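Local coordinates for protein orotate phosphoribosyltransferase (Aeropyrum pernix, PDB 2YZK) that probably catalyses, as a magnesium-dependent homodimer, the transfer of a ribosyl phosphate group from 5-phosphoribose 1-diphosphate to orotate, giving orotidine monophosphate in pyrimidine biosynthesis, at residues R9-R14 with R32-D37; D46-V51 with A74-R79; A57-V62 with L80-G85. One frame throughout, in Å; residues are numbered along the deposited sequence.

Contact 1. Residues R9-R14 with R32-D37; sequences RGAVLR and RRLLGD
The backbones of residues 9-14 and 32-37 come nearest at Ala11 and Arg33, whose CA atoms lie 5.5 Å apart. In the first segment Gly10, with positive phi, ends helix 2-9 in a Schellman motif before strand 12-14 begins; in the second, a 3-10 turn passes into a type I beta turn from Leu34 to Asp37, the N-cap residue of helix 38-58. Two arginines join them reciprocally, each side chain reaching the other's backbone carbonyl. Arg33 NE donates to Arg9 O at 2.8 Å, in the carbonyl plane, with the oxygen 16° out of the Arg33 guanidinium plane. In return Arg9 grips Arg33 O side-on with two nitrogens, NE at 2.8 Å and NH2 at 3.0 Å, and the oxygen lies in the guanidinium plane. Bends at chi2 and chi3 (-59°) bring Arg9 NE to Arg33 O. One face of its guanidinium is covered near the rim by Gly36 C and Asp37 CB, the latter 3.7 Å from Arg9 NE, while the Asp37 carboxylate bonds to Ser40 through OD2. This junction ties the N-terminal helix and small antiparallel sheet to the start of the phosphoribosyltransferase core, and it lies on the dimer interface: Asp103 of the second subunit forms a salt bridge with Arg33 and accepts a hydrogen bond from Arg9 through its carbonyl. The apolar part of the contact is Leu34 CD2, 4.0 Å from Ala11 CB and equally close to Arg9 CB.

Contact 2. Residues D46-V51 with A74-R79; sequences DLLLEV and AMLALR
Leu49 overlaps two side chains of helix 70-80, with one methyl branch on each. Its CD2 meets Leu76 CD2 at 3.7 Å, the two leucines sliding past each other in opposite directions, while its CD1 sits over one face of the Arg79 guanidinium, 3.6 Å from NH2 and displaced toward the rim. Leu76 CD2 also reaches Leu48 CB at 4.2 Å, and a single methyl thereby bridges two successive residues of helix 38-58. Leu45 and Leu56 of helix 38-58 extend this apolar patch, touching Leu76 and Leu49 respectively. The segments 46-51 and 74-79 cross at -71° with their axes 10.9 Å apart. That separation is filled by leucine side chains and, at the outer side, by Arg79, with no close approach of the backbones. In the type I phosphoribosyltransferase fold helix 70-80 is the connection of a beta-alpha-beta unit, between strands 61-65 and 84-87 of the central parallel sheet, and helix 38-58 leads into the first of those strands. Toward the surface the contact becomes polar. The Arg79 chain bends at chi2 and chi3; at its guanidinium, NH2 meets Asp46 OD1 at 3.3 Å in a salt bridge whose hydrogen bond, from NH2 to OD1, is weak. The carboxylate and guanidinium planes stand 82° apart, which excludes a flat two-pronged pairing, although OD1 lies at the guanidinium edge. A water reinforces the pair, donating to Asp46 OD1 at 2.7 Å and weakly accepting from Arg79 NH2. Arg79 also packs on Leu78 of the second subunit.

Contact 3. Residues A57-V62 with L80-G85; sequences ARSSAV and LSKPLG
Val62 and Leu84 pair in parallel at the starts of strands 61-65 and 84-87, the two strands of a right-handed beta-alpha-beta crossover whose helix is 70-80. Here the packing is tight. Val62 N donates to Pro83 O at 3.1 Å and Gly85 N to Val62 O at the same distance, two bonds that set the register of the strand outermost within this chain, where Leu84 also makes backbone hydrogen bonds to the second subunit. Leu84 CD1 comes to 3.4 Å from Val62 O, and the Val62 and Leu84 side chains lie on the same sheet face, where helix 70-80 covers both at Ala73. Beside the pair, Ala61 CB rests against Pro83 CB at 4.0 Å, and Pro104 packs on both residues. Toward the partly exposed end of helix 38-58 the backbones diverge, to a CA separation of 7.3 Å between Ala57 and Leu80, and a single lysine spans the wider part. On its main chain Lys82 O bonds to Tyr41 OH of the second subunit. The Lys82 side chain runs extended through chi3, its CD passing 3.7 Å from Ser59 OG, a hydroxyl held by Leu56 O. At the tip a bend at chi4 (-64°) carries NZ to the carbonyls of Ser59 and Ala57. The ammonium group binds in the carbonyl plane of Ser59, with NZ 2.6 Å from Ser59 O, and reaches Ala57 O only weakly, at 3.1 Å.

Contacts 2 and 3 adjoin, their centres about 10 Å apart, and share helix 38-58. Helix 70-80 leaves contact 2 and turns directly into contact 3, where Lys82 N lies 2.8 Å from Ala77 O, a probable hydrogen bond, and Leu80 CD2 packs 3.8 Å from Leu49 CD2. Contact 1 stands farther off, its centre about 18 Å from that of contact 2 and 26 Å from that of contact 3; it touches contact 2 through Leu35 CD2 and the selenium of Met75. All three reach the second subunit. The side chains of Leu34 in contact 1 and Leu48 in contact 2 each lie about 8 Å from that of Asp114, predicted to bind 5-phosphoribose 1-diphosphate in a site shared between the subunits.

Contact 1. Residues R9-R14 with R32-D37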
loop_
_atom_site.group_PDB
_atom_site.type_symbol
_atom_site.label_atom_id
_atom_site.label_comp_id
_atom_site.label_asym_id
_atom_site.label_seq_id
_atom_site.Cartn_x
_atom_site.Cartn_y
_atom_site.Cartn_z
ATOM N N ARG A 9 14.691 7.701 11.993
ATOM C CA ARG A 9 13.306 7.252 12.102
ATOM C C ARG A 9 13.108 5.999 12.951
ATOM O O ARG A 9 11.987 5.520 13.098
ATOM C CB ARG A 9 12.733 7.001 10.703
ATOM C CG ARG A 9 12.615 8.251 9.837
ATOM C CD ARG A 9 11.578 9.202 10.414
ATOM N NE ARG A 9 10.271 8.556 10.487
ATOM C CZ ARG A 9 9.229 9.033 11.163
ATOM N NH1 ARG A 9 9.324 10.175 11.834
ATOM N NH2 ARG A 9 8.090 8.353 11.177
ATOM N N GLY A 10 14.187 5.466 13.511
ATOM C CA GLY A 10 14.057 4.265 14.317
ATOM C C GLY A 10 13.781 3.040 13.463
ATOM O O GLY A 10 13.263 2.032 13.952
ATOM N N ALA A 11 14.119 3.125 12.180
ATOM C CA ALA A 11 13.911 2.014 11.256
ATOM C C ALA A 11 14.938 0.919 11.539
ATOM O O ALA A 11 14.857 -0.189 11.010
ATOM C CB ALA A 11 14.023 2.501 9.812
ATOM N N VAL A 12 15.914 1.258 12.371
ATOM C CA VAL A 12 16.946 0.324 12.796
ATOM C C VAL A 12 16.972 0.503 14.306
ATOM O O VAL A 12 17.448 1.520 14.809
ATOM C CB VAL A 12 18.323 0.673 12.191
ATOM C CG1 VAL A 12 19.381 -0.272 12.725
ATOM C CG2 VAL A 12 18.258 0.571 10.674
ATOM N N LEU A 13 16.436 -0.481 15.022
ATOM C CA LEU A 13 16.351 -0.420 16.474
ATOM C C LEU A 13 17.224 -1.430 17.205
ATOM O O LEU A 13 17.240 -2.616 16.878
ATOM C CB LEU A 13 14.897 -0.617 16.909
ATOM C CG LEU A 13 14.594 -0.618 18.409
ATOM C CD1 LEU A 13 14.776 0.785 18.965
ATOM C CD2 LEU A 13 13.168 -1.098 18.641
ATOM N N ARG A 14 17.939 -0.938 18.212
ATOM C CA ARG A 14 18.805 -1.768 19.034
ATOM C C ARG A 14 17.945 -2.470 20.083
ATOM O O ARG A 14 17.049 -1.860 20.665
ATOM C CB ARG A 14 19.843 -0.899 19.741
ATOM C CG ARG A 14 20.887 -1.687 20.512
ATOM C CD ARG A 14 22.043 -2.053 19.613
ATOM N NE ARG A 14 22.967 -2.981 20.251
ATOM C CZ ARG A 14 24.197 -3.218 19.813
ATOM N NH1 ARG A 14 24.651 -2.588 18.735
ATOM N NH2 ARG A 14 24.970 -4.086 20.448
ATOM N N ARG A 32 8.992 0.443 7.467
ATOM C CA ARG A 32 7.709 1.136 7.493
ATOM C C ARG A 32 7.820 2.480 8.207
ATOM O O ARG A 32 7.078 3.414 7.906
ATOM C CB ARG A 32 6.653 0.265 8.184
ATOM C CG ARG A 32 6.322 -1.023 7.434
ATOM C CD ARG A 32 5.411 -1.924 8.259
ATOM N NE ARG A 32 6.003 -2.242 9.555
ATOM C CZ ARG A 32 5.432 -3.017 10.473
ATOM N NH1 ARG A 32 4.246 -3.565 10.244
ATOM N NH2 ARG A 32 6.046 -3.235 11.628
ATOM N N ARG A 33 8.753 2.585 9.145
ATOM C CA ARG A 33 8.915 3.829 9.885
ATOM C C ARG A 33 9.381 5.003 9.031
ATOM O O ARG A 33 9.283 6.152 9.445
ATOM C CB ARG A 33 9.855 3.612 11.070
ATOM C CG ARG A 33 9.289 2.636 12.093
ATOM C CD ARG A 33 10.235 2.457 13.259
ATOM N NE ARG A 33 10.267 3.616 14.148
ATOM C CZ ARG A 33 9.356 3.867 15.084
ATOM N NH1 ARG A 33 8.329 3.043 15.259
ATOM N NH2 ARG A 33 9.478 4.934 15.863
ATOM N N LEU A 34 9.873 4.727 7.829
ATOM C CA LEU A 34 10.306 5.810 6.955
ATOM C C LEU A 34 9.098 6.524 6.348
ATOM O O LEU A 34 9.190 7.678 5.929
ATOM C CB LEU A 34 11.173 5.269 5.822
ATOM C CG LEU A 34 12.444 4.522 6.216
ATOM C CD1 LEU A 34 13.206 4.174 4.950
ATOM C CD2 LEU A 34 13.307 5.389 7.125
ATOM N N LEU A 35 7.967 5.828 6.301
ATOM C CA LEU A 35 6.756 6.388 5.699
ATOM C C LEU A 35 6.149 7.562 6.453
ATOM O O LEU A 35 5.500 8.421 5.855
ATOM C CB LEU A 35 5.701 5.286 5.542
ATOM C CG LEU A 35 6.121 4.125 4.636
ATOM C CD1 LEU A 35 5.120 2.988 4.755
ATOM C CD2 LEU A 35 6.216 4.617 3.195
ATOM N N GLY A 36 6.372 7.608 7.761
ATOM C CA GLY A 36 5.807 8.681 8.562
ATOM C C GLY A 36 6.551 10.007 8.520
ATOM O O GLY A 36 6.318 10.867 9.365
ATOM N N ASP A 37 7.443 10.177 7.549
ATOM C CA ASP A 37 8.202 11.423 7.413
ATOM C C ASP A 37 8.513 11.640 5.934
ATOM O O ASP A 37 9.275 10.879 5.343
ATOM C CB ASP A 37 9.501 11.334 8.221
ATOM C CG ASP A 37 10.256 12.648 8.262
ATOM O OD1 ASP A 37 9.699 13.646 8.777
ATOM O OD2 ASP A 37 11.406 12.684 7.779
#

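Contact 2. Residues D46-V51 with A74-R79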
loop_
_atom_site.group_PDB
_atom_site.type_symbol
_atom_site.label_atom_id
_atom_site.label_comp_id
_atom_site.label_asym_id
_atom_site.label_seq_id
_atom_site.Cartn_x
_atom_site.Cartn_y
_atom_site.Cartn_z
ATOM N N ASP A 46 13.869 8.197 -3.971
ATOM C CA ASP A 46 14.874 8.610 -4.937
ATOM C C ASP A 46 15.938 7.536 -5.113
ATOM O O ASP A 46 16.406 7.294 -6.226
ATOM C CB ASP A 46 15.523 9.931 -4.514
ATOM C CG ASP A 46 14.550 11.094 -4.564
ATOM O OD1 ASP A 46 13.679 11.102 -5.461
ATOM O OD2 ASP A 46 14.660 12.007 -3.720
ATOM N N LEU A 47 16.319 6.891 -4.015
ATOM C CA LEU A 47 17.325 5.836 -4.083
ATOM C C LEU A 47 16.771 4.610 -4.813
ATOM O O LEU A 47 17.493 3.942 -5.548
ATOM C CB LEU A 47 17.791 5.459 -2.672
ATOM C CG LEU A 47 18.639 6.519 -1.954
ATOM C CD1 LEU A 47 18.907 6.079 -0.525
ATOM C CD2 LEU A 47 19.949 6.731 -2.710
ATOM N N LEU A 48 15.489 4.317 -4.610
ATOM C CA LEU A 48 14.856 3.183 -5.281
ATOM C C LEU A 48 14.800 3.428 -6.792
ATOM O O LEU A 48 15.031 2.520 -7.590
ATOM C CB LEU A 48 13.437 2.957 -4.741
ATOM C CG LEU A 48 13.359 2.274 -3.369
ATOM C CD1 LEU A 48 11.996 2.494 -2.759
ATOM C CD2 LEU A 48 13.646 0.787 -3.519
ATOM N N LEU A 49 14.490 4.661 -7.178
ATOM C CA LEU A 49 14.407 5.005 -8.592
ATOM C C LEU A 49 15.786 4.866 -9.209
ATOM O O LEU A 49 15.939 4.353 -10.315
ATOM C CB LEU A 49 13.882 6.437 -8.758
ATOM C CG LEU A 49 12.383 6.568 -8.465
ATOM C CD1 LEU A 49 11.973 8.021 -8.319
ATOM C CD2 LEU A 49 11.609 5.888 -9.596
ATOM N N GLU A 50 16.792 5.307 -8.465
ATOM C CA GLU A 50 18.175 5.234 -8.912
ATOM C C GLU A 50 18.648 3.797 -9.146
ATOM O O GLU A 50 19.183 3.484 -10.209
ATOM C CB GLU A 50 19.075 5.915 -7.882
ATOM C CG GLU A 50 20.557 5.812 -8.160
ATOM C CD GLU A 50 21.372 6.609 -7.159
ATOM O OE1 GLU A 50 21.246 7.850 -7.151
ATOM O OE2 GLU A 50 22.129 5.993 -6.378
ATOM N N VAL A 51 18.459 2.926 -8.159
ATOM C CA VAL A 51 18.897 1.540 -8.304
ATOM C C VAL A 51 17.999 0.755 -9.252
ATOM O O VAL A 51 18.455 -0.185 -9.908
ATOM C CB VAL A 51 18.968 0.812 -6.934
ATOM C CG1 VAL A 51 19.961 1.516 -6.020
ATOM C CG2 VAL A 51 17.609 0.769 -6.298
ATOM N N ALA A 74 3.320 1.782 -4.752
ATOM C CA ALA A 74 2.317 2.777 -5.125
ATOM C C ALA A 74 2.952 4.147 -5.351
ATOM O O ALA A 74 2.611 4.840 -6.305
ATOM C CB ALA A 74 1.234 2.869 -4.045
HETATM N N MSE A 75 3.871 4.534 -4.472
HETATM C CA MSE A 75 4.531 5.824 -4.603
HETATM C C MSE A 75 5.430 5.869 -5.835
HETATM O O MSE A 75 5.506 6.893 -6.501
HETATM C CB MSE A 75 5.314 6.143 -3.326
HETATM C CG MSE A 75 4.404 6.259 -2.105
HETATM SE SE MSE A 75 5.282 6.443 -0.538
HETATM C CE MSE A 75 5.762 8.163 -0.703
ATOM N N LEU A 76 6.104 4.762 -6.134
ATOM C CA LEU A 76 6.959 4.689 -7.318
ATOM C C LEU A 76 6.116 4.761 -8.589
ATOM O O LEU A 76 6.488 5.425 -9.558
ATOM C CB LEU A 76 7.768 3.391 -7.327
ATOM C CG LEU A 76 8.901 3.289 -6.309
ATOM C CD1 LEU A 76 9.449 1.863 -6.301
ATOM C CD2 LEU A 76 10.001 4.299 -6.656
ATOM N N ALA A 77 4.982 4.068 -8.585
ATOM C CA ALA A 77 4.098 4.072 -9.743
ATOM C C ALA A 77 3.587 5.485 -10.023
ATOM O O ALA A 77 3.535 5.911 -11.176
ATOM C CB ALA A 77 2.926 3.109 -9.515
ATOM N N LEU A 78 3.221 6.216 -8.973
ATOM C CA LEU A 78 2.736 7.584 -9.148
ATOM C C LEU A 78 3.854 8.492 -9.675
ATOM O O LEU A 78 3.632 9.312 -10.570
ATOM C CB LEU A 78 2.196 8.139 -7.821
ATOM C CG LEU A 78 1.582 9.549 -7.853
ATOM C CD1 LEU A 78 0.428 9.598 -8.850
ATOM C CD2 LEU A 78 1.099 9.929 -6.462
ATOM N N ARG A 79 5.055 8.342 -9.120
ATOM C CA ARG A 79 6.190 9.157 -9.550
ATOM C C ARG A 79 6.498 8.909 -11.023
ATOM O O ARG A 79 6.876 9.825 -11.751
ATOM C CB ARG A 79 7.438 8.837 -8.711
ATOM C CG ARG A 79 7.420 9.371 -7.276
ATOM C CD ARG A 79 7.597 10.887 -7.235
ATOM N NE ARG A 79 8.903 11.292 -7.749
ATOM C CZ ARG A 79 10.050 11.143 -7.093
ATOM N NH1 ARG A 79 10.064 10.601 -5.883
ATOM N NH2 ARG A 79 11.192 11.517 -7.656
HETATM O O HOH W 1 14.224 11.288 -8.050
#

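Contact 3. Residues A57-V62 with L80-G85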
loop_
_atom_site.group_PDB
_atom_site.type_symbol
_atom_site.label_atom_id
_atom_site.label_comp_id
_atom_site.label_asym_id
_atom_site.label_seq_id
_atom_site.Cartn_x
_atom_site.Cartn_y
_atom_site.Cartn_z
ATOM N N ALA A 57 12.333 2.118 -14.996
ATOM C CA ALA A 57 11.903 3.203 -15.868
ATOM C C ALA A 57 11.158 2.760 -17.120
ATOM O O ALA A 57 10.305 3.491 -17.621
ATOM C CB ALA A 57 13.107 4.065 -16.257
ATOM N N ARG A 58 11.465 1.571 -17.628
ATOM C CA ARG A 58 10.804 1.092 -18.840
ATOM C C ARG A 58 9.715 0.059 -18.555
ATOM O O ARG A 58 9.020 -0.382 -19.470
ATOM C CB ARG A 58 11.827 0.478 -19.799
ATOM C CG ARG A 58 13.068 1.323 -20.050
ATOM C CD ARG A 58 12.764 2.652 -20.724
ATOM N NE ARG A 58 13.068 3.778 -19.843
ATOM C CZ ARG A 58 13.489 4.968 -20.262
ATOM N NH1 ARG A 58 13.664 5.200 -21.558
ATOM N NH2 ARG A 58 13.737 5.929 -19.382
ATOM N N SER A 59 9.566 -0.321 -17.291
ATOM C CA SER A 59 8.566 -1.315 -16.906
ATOM C C SER A 59 7.161 -0.899 -17.317
ATOM O O SER A 59 6.824 0.283 -17.286
ATOM C CB SER A 59 8.599 -1.542 -15.389
ATOM O OG SER A 59 8.215 -0.371 -14.685
ATOM N N SER A 60 6.334 -1.868 -17.698
ATOM C CA SER A 60 4.964 -1.545 -18.083
ATOM C C SER A 60 4.138 -1.306 -16.821
ATOM O O SER A 60 3.075 -0.685 -16.871
ATOM C CB SER A 60 4.345 -2.676 -18.909
ATOM O OG SER A 60 3.996 -3.777 -18.099
ATOM N N ALA A 61 4.635 -1.793 -15.687
ATOM C CA ALA A 61 3.947 -1.619 -14.413
ATOM C C ALA A 61 4.869 -1.902 -13.235
ATOM O O ALA A 61 5.858 -2.615 -13.370
ATOM C CB ALA A 61 2.735 -2.535 -14.344
ATOM N N VAL A 62 4.546 -1.318 -12.086
ATOM C CA VAL A 62 5.314 -1.548 -10.872
ATOM C C VAL A 62 4.425 -2.459 -10.029
ATOM O O VAL A 62 3.244 -2.175 -9.849
ATOM C CB VAL A 62 5.559 -0.244 -10.088
ATOM C CG1 VAL A 62 6.433 -0.536 -8.880
ATOM C CG2 VAL A 62 6.223 0.799 -10.979
ATOM N N LEU A 80 6.328 7.669 -11.461
ATOM C CA LEU A 80 6.620 7.303 -12.843
ATOM C C LEU A 80 5.399 7.343 -13.758
ATOM O O LEU A 80 5.504 7.042 -14.950
ATOM C CB LEU A 80 7.251 5.904 -12.876
ATOM C CG LEU A 80 8.565 5.762 -12.097
ATOM C CD1 LEU A 80 8.978 4.296 -12.020
ATOM C CD2 LEU A 80 9.637 6.594 -12.773
ATOM N N SER A 81 4.251 7.724 -13.209
ATOM C CA SER A 81 3.014 7.780 -13.984
ATOM C C SER A 81 2.782 6.429 -14.652
ATOM O O SER A 81 2.389 6.355 -15.815
ATOM C CB SER A 81 3.095 8.877 -15.054
ATOM O OG SER A 81 3.282 10.149 -14.462
ATOM N N LYS A 82 3.030 5.360 -13.899
ATOM C CA LYS A 82 2.867 4.002 -14.401
ATOM C C LYS A 82 1.786 3.224 -13.666
ATOM O O LYS A 82 1.402 3.574 -12.554
ATOM C CB LYS A 82 4.178 3.226 -14.257
ATOM C CG LYS A 82 5.270 3.642 -15.211
ATOM C CD LYS A 82 6.549 2.874 -14.913
ATOM C CE LYS A 82 7.659 3.227 -15.893
ATOM N NZ LYS A 82 7.322 2.837 -17.282
ATOM N N PRO A 83 1.276 2.156 -14.301
ATOM C CA PRO A 83 0.243 1.296 -13.725
ATOM C C PRO A 83 0.799 0.623 -12.470
ATOM O O PRO A 83 2.004 0.375 -12.369
ATOM C CB PRO A 83 -0.009 0.271 -14.829
ATOM C CG PRO A 83 0.294 1.020 -16.072
ATOM C CD PRO A 83 1.526 1.805 -15.711
ATOM N N LEU A 84 -0.079 0.341 -11.512
ATOM C CA LEU A 84 0.328 -0.327 -10.288
ATOM C C LEU A 84 -0.423 -1.642 -10.160
ATOM O O LEU A 84 -1.561 -1.777 -10.608
ATOM C CB LEU A 84 0.019 0.538 -9.055
ATOM C CG LEU A 84 0.168 -0.178 -7.707
ATOM C CD1 LEU A 84 1.653 -0.447 -7.414
ATOM C CD2 LEU A 84 -0.451 0.678 -6.598
ATOM N N GLY A 85 0.240 -2.618 -9.559
ATOM C CA GLY A 85 -0.379 -3.903 -9.317
ATOM C C GLY A 85 0.274 -4.419 -8.054
ATOM O O GLY A 85 1.286 -3.869 -7.610
#